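Local coordinates for protein Poly(A) ribonuclease POP2 (Saccharomyces cerevisiae, PDB 1UOC) that degrades RNA from its 3' end with a preference for poly(A), serving as a probably catalytic nuclease subunit of the CCR4-NOT mRNA deadenylase complex, at residues Q143-M146 / D147-L150; P180-K183 / E184-E187; F241-F244 / T245-G248. All blocks are in the same frame, centred on the assembly; numbering follows the deposited sequence.

Interaction 1. Residues Q143-M146 / D147-L150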
loop_
_atom_site.group_PDB
_atom_site.type_symbol
_atom_site.label_atom_id
_atom_site.label_comp_id
_atom_site.label_asym_id
_atom_site.label_seq_id
_atom_site.Cartn_x
_atom_site.Cartn_y
_atom_site.Cartn_z
ATOM N N GLN A 143 -9.170 6.871 12.096
ATOM C CA GLN A 143 -10.298 6.386 12.877
ATOM C C GLN A 143 -11.230 5.577 11.967
ATOM O O GLN A 143 -11.692 4.507 12.341
ATOM C CB GLN A 143 -11.049 7.560 13.509
ATOM C CG GLN A 143 -12.041 7.147 14.590
ATOM C CD GLN A 143 -11.374 6.439 15.765
ATOM O OE1 GLN A 143 -10.437 6.968 16.379
ATOM N NE2 GLN A 143 -11.859 5.239 16.087
ATOM N N LEU A 144 -11.500 6.087 10.768
ATOM C CA LEU A 144 -12.358 5.373 9.832
ATOM C C LEU A 144 -11.723 4.035 9.410
ATOM O O LEU A 144 -12.425 3.040 9.171
ATOM C CB LEU A 144 -12.628 6.244 8.607
ATOM C CG LEU A 144 -13.645 7.372 8.822
ATOM C CD1 LEU A 144 -13.827 8.212 7.550
ATOM C CD2 LEU A 144 -14.964 6.753 9.226
ATOM N N LEU A 145 -10.396 4.012 9.336
ATOM C CA LEU A 145 -9.672 2.806 8.952
ATOM C C LEU A 145 -9.771 1.755 10.049
ATOM O O LEU A 145 -9.902 0.568 9.771
ATOM C CB LEU A 145 -8.202 3.125 8.691
ATOM C CG LEU A 145 -7.365 1.927 8.251
ATOM C CD1 LEU A 145 -7.980 1.321 7.001
ATOM C CD2 LEU A 145 -5.929 2.345 7.980
ATOM N N MET A 146 -9.706 2.206 11.295
ATOM C CA MET A 146 -9.790 1.305 12.439
ATOM C C MET A 146 -11.101 0.544 12.482
ATOM O O MET A 146 -11.119 -0.659 12.758
ATOM C CB MET A 146 -9.633 2.080 13.748
ATOM C CG MET A 146 -8.240 1.997 14.366
ATOM S SD MET A 146 -7.736 0.289 14.715
ATOM C CE MET A 146 -9.062 -0.218 15.846
ATOM N N ASP A 147 -12.193 1.246 12.191
ATOM C CA ASP A 147 -13.528 0.646 12.228
ATOM C C ASP A 147 -14.049 0.133 10.882
ATOM O O ASP A 147 -15.189 -0.324 10.783
ATOM C CB ASP A 147 -14.536 1.655 12.801
ATOM C CG ASP A 147 -14.082 2.254 14.132
ATOM O OD1 ASP A 147 -13.657 1.486 15.030
ATOM O OD2 ASP A 147 -14.154 3.497 14.285
ATOM N N SER A 148 -13.217 0.186 9.852
ATOM C CA SER A 148 -13.642 -0.244 8.528
ATOM C C SER A 148 -13.826 -1.751 8.380
ATOM O O SER A 148 -14.539 -2.213 7.483
ATOM C CB SER A 148 -12.633 0.236 7.481
ATOM O OG SER A 148 -11.393 -0.426 7.648
ATOM N N GLY A 149 -13.181 -2.516 9.251
ATOM C CA GLY A 149 -13.272 -3.957 9.152
ATOM C C GLY A 149 -12.045 -4.512 8.446
ATOM O O GLY A 149 -11.910 -5.714 8.291
ATOM N N LEU A 150 -11.140 -3.638 8.021
ATOM C CA LEU A 150 -9.924 -4.077 7.339
ATOM C C LEU A 150 -8.810 -4.481 8.305
ATOM O O LEU A 150 -7.910 -5.244 7.936
ATOM C CB LEU A 150 -9.395 -2.979 6.409
ATOM C CG LEU A 150 -10.198 -2.604 5.163
ATOM C CD1 LEU A 150 -9.478 -1.550 4.360
ATOM C CD2 LEU A 150 -10.376 -3.819 4.322
HETATM O O HOH W 1 -11.169 -2.645 11.055
#
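L145 O, one of the last carbonyls of helix 138-146, is held twice by S148. The hydroxyl S148 OG donates to it at 2.8 Å, coming to L145 O from the side and tilted 29° out of the carbonyl plane, while the backbone S148 N adds a weak bond to the same oxygen. The first torsion of S148 (chi1 67°) sets OG between its own N and carbonyl carbon, from where it can reach back to the helix and also accept L150 N at 3.2 Å. This last bond makes an ST turn, so a single hydroxyl joins the helix end to the chain that leaves it. At G149, with positive phi, the chain leaves helical geometry. A water bridges the helix end, donating to M146 O at 2.6 Å and accepting from G149 N at 2.7 Å. One turn back, Q143 bends at chi2 and brings NE2 to D147 OD2, a weak but straight bond of 3.4 Å, with amide and carboxylate planes 38° apart; D147 N gives a second weak bond to Q143 O. On the buried side L145 CD1 meets L150 CD1 at 4.2 Å, the two side chains crossing at about a right angle, and L145 also packs on L170 of helix 165-174. L144 and S148 both touch F28 of helix 24-34. With the helical pattern running out, hydroxyl and water take over carbonyls at the C-terminus of the helix, and S148, although buried, has its OG both donating and accepting.

Interaction 2. Residues P180-K183 / E184-E187; sequences PNNK and EDFE
K183 and E187, one turn apart at the start of helix 183-193, cross their side chains at an angle and meet in a salt bridge, with K183 NZ 2.6 Å from E187 OE1. The ammonium does not lie in the carboxylate plane but comes to OE1 from above, 53° out of it. The two chains are shaped differently: E187 runs extended beyond CG, whereas K183 starts with CG anti to the backbone N (chi1 -164°) and then bends at chi3 and chi4, which swings NZ forward along the helix to E187 OE1. E184 OE2 lies 4.1 Å from K183 NZ, and its negative charge probably helps to steady the ammonium, though the pair is beyond a salt bridge. With K183 cut back to an alanine, the E187 carboxylate would probably lose its countercharge and a gap would be likely to open against V62 and Y66 of helix 61-73, on which the lysine packs. N182 is the N-cap of this helix, and the first i to i+4 bonds follow at once: F186 N to N182 O at 2.9 Å and E187 N to K183 O at 2.9 Å, both nearly in line with the carbonyls. P180, ahead of the cap, sets its CB against the first turn, 4.3 Å from F186 CB. The phenyl group itself leads away from the capping segment to touch I282, while Y283 is touched by both K183 and E187.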
loop_
_atom_site.group_PDB
_atom_site.type_symbol
_atom_site.label_atom_id
_atom_site.label_comp_id
_atom_site.label_asym_id
_atom_site.label_seq_id
_atom_site.Cartn_x
_atom_site.Cartn_y
_atom_site.Cartn_z
ATOM N N PRO A 180 6.235 2.112 18.685
ATOM C CA PRO A 180 7.014 1.124 19.432
ATOM C C PRO A 180 8.452 1.610 19.591
ATOM O O PRO A 180 8.840 2.610 18.983
ATOM C CB PRO A 180 6.894 -0.124 18.567
ATOM C CG PRO A 180 5.494 -0.007 18.068
ATOM C CD PRO A 180 5.416 1.451 17.654
ATOM N N ASN A 181 9.241 0.897 20.389
ATOM C CA ASN A 181 10.616 1.312 20.651
ATOM C C ASN A 181 11.701 0.406 20.072
ATOM O O ASN A 181 12.889 0.698 20.186
ATOM C CB ASN A 181 10.802 1.457 22.163
ATOM C CG ASN A 181 11.851 2.480 22.523
ATOM O OD1 ASN A 181 13.041 2.273 22.285
ATOM N ND2 ASN A 181 11.416 3.601 23.092
ATOM N N ASN A 182 11.297 -0.694 19.454
ATOM C CA ASN A 182 12.256 -1.621 18.869
ATOM C C ASN A 182 11.593 -2.494 17.812
ATOM O O ASN A 182 10.383 -2.717 17.850
ATOM C CB ASN A 182 12.869 -2.508 19.956
ATOM C CG ASN A 182 11.821 -3.258 20.756
ATOM O OD1 ASN A 182 11.137 -2.679 21.598
ATOM N ND2 ASN A 182 11.686 -4.551 20.490
ATOM N N LYS A 183 12.405 -2.987 16.881
ATOM C CA LYS A 183 11.944 -3.832 15.784
ATOM C C LYS A 183 10.956 -4.903 16.253
ATOM O O LYS A 183 9.860 -5.042 15.707
ATOM C CB LYS A 183 13.148 -4.505 15.117
ATOM C CG LYS A 183 12.854 -5.087 13.744
ATOM C CD LYS A 183 14.039 -5.873 13.207
ATOM C CE LYS A 183 14.025 -7.317 13.697
ATOM N NZ LYS A 183 12.923 -8.115 13.077
ATOM N N GLU A 184 11.358 -5.649 17.273
ATOM C CA GLU A 184 10.551 -6.729 17.833
ATOM C C GLU A 184 9.127 -6.292 18.214
ATOM O O GLU A 184 8.153 -6.935 17.821
ATOM C CB GLU A 184 11.277 -7.312 19.052
ATOM C CG GLU A 184 12.793 -7.027 19.056
ATOM C CD GLU A 184 13.523 -7.580 17.828
ATOM O OE1 GLU A 184 14.655 -7.117 17.540
ATOM O OE2 GLU A 184 12.975 -8.484 17.158
ATOM N N ASP A 185 9.008 -5.202 18.971
ATOM C CA ASP A 185 7.699 -4.707 19.392
ATOM C C ASP A 185 6.917 -4.124 18.218
ATOM O O ASP A 185 5.682 -4.140 18.208
ATOM C CB ASP A 185 7.851 -3.645 20.487
ATOM C CG ASP A 185 8.566 -4.173 21.732
ATOM O OD1 ASP A 185 8.558 -3.465 22.767
ATOM O OD2 ASP A 185 9.141 -5.282 21.679
ATOM N N PHE A 186 7.642 -3.596 17.237
ATOM C CA PHE A 186 7.022 -3.029 16.046
ATOM C C PHE A 186 6.318 -4.162 15.310
ATOM O O PHE A 186 5.145 -4.070 14.957
ATOM C CB PHE A 186 8.102 -2.410 15.154
ATOM C CG PHE A 186 7.637 -2.066 13.767
ATOM C CD1 PHE A 186 6.666 -1.096 13.561
ATOM C CD2 PHE A 186 8.220 -2.677 12.658
ATOM C CE1 PHE A 186 6.284 -0.729 12.262
ATOM C CE2 PHE A 186 7.846 -2.318 11.364
ATOM C CZ PHE A 186 6.878 -1.343 11.168
ATOM N N GLU A 187 7.046 -5.244 15.094
ATOM C CA GLU A 187 6.487 -6.394 14.400
ATOM C C GLU A 187 5.274 -6.966 15.122
ATOM O O GLU A 187 4.313 -7.399 14.483
ATOM C CB GLU A 187 7.558 -7.469 14.227
ATOM C CG GLU A 187 8.676 -7.040 13.296
ATOM C CD GLU A 187 9.684 -8.145 13.026
ATOM O OE1 GLU A 187 10.529 -7.964 12.122
ATOM O OE2 GLU A 187 9.636 -9.187 13.712
#

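Interaction 3. Residues F241-F244 / T245-G248; sequences FSIF and TTTG
The F244 ring carries I243 CG2 over one face, 4.1 Å above the plane and offset toward the rim, while its CE1 comes in plane to the edge of the F241 ring. L14 touches both phenyl rings, and L252, L253 and L256 of helix 247-264 pack on F244, the buried one of the two. The backbone that carries the rings turns in a 3-10 segment, and T245 and T246 bond back to its carbonyls. T245 OG1 donates to S242 O at 2.5 Å, in the carbonyl plane, while T245 N reaches the same oxygen at 2.9 Å from 59° above that plane; one carbonyl thus takes two donors from one residue. The next residue repeats the scheme less tightly: T246 OG1 donates to I243 O at 2.9 Å, again in the carbonyl plane, and T246 N adds a weak bond. T246 is the N-cap of helix 247-264. With chi1 at 59°, its OG1 stands between its own N and carbonyl carbon, and there it also takes the backbone N of G249, so the hydroxyl donates backward into the 3-10 turn and accepts forward from the helix. The I243 side chain crosses that of T246 at a slant, its CD1 4.0 Å from T246 OG1. The helix so capped carries Q250, a predicted ligand of the catalytic metal in this DEDD nuclease, and Q250 NE2 is itself hydrogen-bonded to F244 O.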
loop_
_atom_site.group_PDB
_atom_site.type_symbol
_atom_site.label_atom_id
_atom_site.label_comp_id
_atom_site.label_asym_id
_atom_site.label_seq_id
_atom_site.Cartn_x
_atom_site.Cartn_y
_atom_site.Cartn_z
ATOM N N PHE A 241 -0.147 2.173 -18.361
ATOM C CA PHE A 241 -1.176 3.211 -18.301
ATOM C C PHE A 241 -0.708 4.291 -17.319
ATOM O O PHE A 241 -0.108 3.983 -16.282
ATOM C CB PHE A 241 -2.515 2.643 -17.833
ATOM C CG PHE A 241 -3.224 1.815 -18.868
ATOM C CD1 PHE A 241 -3.307 0.432 -18.741
ATOM C CD2 PHE A 241 -3.832 2.420 -19.958
ATOM C CE1 PHE A 241 -3.988 -0.330 -19.683
ATOM C CE2 PHE A 241 -4.518 1.663 -20.908
ATOM C CZ PHE A 241 -4.599 0.286 -20.770
ATOM N N SER A 242 -0.995 5.550 -17.639
ATOM C CA SER A 242 -0.571 6.669 -16.805
ATOM C C SER A 242 -1.253 6.704 -15.445
ATOM O O SER A 242 -0.719 7.279 -14.492
ATOM C CB SER A 242 -0.816 8.000 -17.531
ATOM O OG SER A 242 -2.202 8.312 -17.599
ATOM N N ILE A 243 -2.440 6.106 -15.361
ATOM C CA ILE A 243 -3.162 6.081 -14.102
ATOM C C ILE A 243 -2.307 5.363 -13.051
ATOM O O ILE A 243 -2.388 5.673 -11.863
ATOM C CB ILE A 243 -4.526 5.370 -14.251
ATOM C CG1 ILE A 243 -5.327 5.516 -12.955
ATOM C CG2 ILE A 243 -4.328 3.894 -14.584
ATOM C CD1 ILE A 243 -5.534 6.965 -12.492
ATOM N N PHE A 244 -1.478 4.423 -13.507
ATOM C CA PHE A 244 -0.597 3.653 -12.629
ATOM C C PHE A 244 0.491 4.496 -11.960
ATOM O O PHE A 244 1.114 4.036 -10.998
ATOM C CB PHE A 244 0.085 2.518 -13.407
ATOM C CG PHE A 244 -0.836 1.386 -13.768
ATOM C CD1 PHE A 244 -0.666 0.692 -14.959
ATOM C CD2 PHE A 244 -1.864 1.005 -12.915
ATOM C CE1 PHE A 244 -1.512 -0.371 -15.302
ATOM C CE2 PHE A 244 -2.714 -0.050 -13.241
ATOM C CZ PHE A 244 -2.538 -0.742 -14.441
ATOM N N THR A 245 0.720 5.712 -12.455
ATOM C CA THR A 245 1.760 6.581 -11.892
ATOM C C THR A 245 1.336 7.381 -10.660
ATOM O O THR A 245 2.173 7.910 -9.946
ATOM C CB THR A 245 2.302 7.572 -12.951
ATOM O OG1 THR A 245 1.241 8.424 -13.396
ATOM C CG2 THR A 245 2.863 6.819 -14.141
ATOM N N THR A 246 0.038 7.483 -10.415
ATOM C CA THR A 246 -0.454 8.207 -9.248
ATOM C C THR A 246 -0.385 7.282 -8.040
ATOM O O THR A 246 -0.204 6.062 -8.177
ATOM C CB THR A 246 -1.920 8.636 -9.428
ATOM O OG1 THR A 246 -2.720 7.468 -9.645
ATOM C CG2 THR A 246 -2.067 9.586 -10.616
ATOM N N THR A 247 -0.544 7.852 -6.855
ATOM C CA THR A 247 -0.484 7.056 -5.632
ATOM C C THR A 247 -1.602 6.007 -5.613
ATOM O O THR A 247 -1.384 4.860 -5.225
ATOM C CB THR A 247 -0.566 7.972 -4.392
ATOM O OG1 THR A 247 0.449 8.983 -4.502
ATOM C CG2 THR A 247 -0.346 7.174 -3.099
ATOM N N GLY A 248 -2.797 6.404 -6.036
ATOM C CA GLY A 248 -3.901 5.464 -6.083
ATOM C C GLY A 248 -3.591 4.394 -7.106
ATOM O O GLY A 248 -3.777 3.208 -6.855
#

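How the interactions relate
The three contacts lie at helix ends in the RNase D domain: interaction 1 at the C-terminus of helix 138-146, interactions 2 and 3 at the N-termini of helices 183-193 and 247-264. None touches another. The centres of interactions 1 and 2 are about 22 Å apart, those of 2 and 3 about 33 Å, on opposite sides of the chain's centre. Interaction 3 comes close to one predicted metal ligand, the F244 side chain about 5 Å from that of Q250, a near neighbour in sequence; the side chains of L145 and F186 stand about 10 Å and 9 Å from that of D166. Both are also about 7 Å from the bound xenon, so interactions 1 and 2, though they do not touch, both lie near the xenon site.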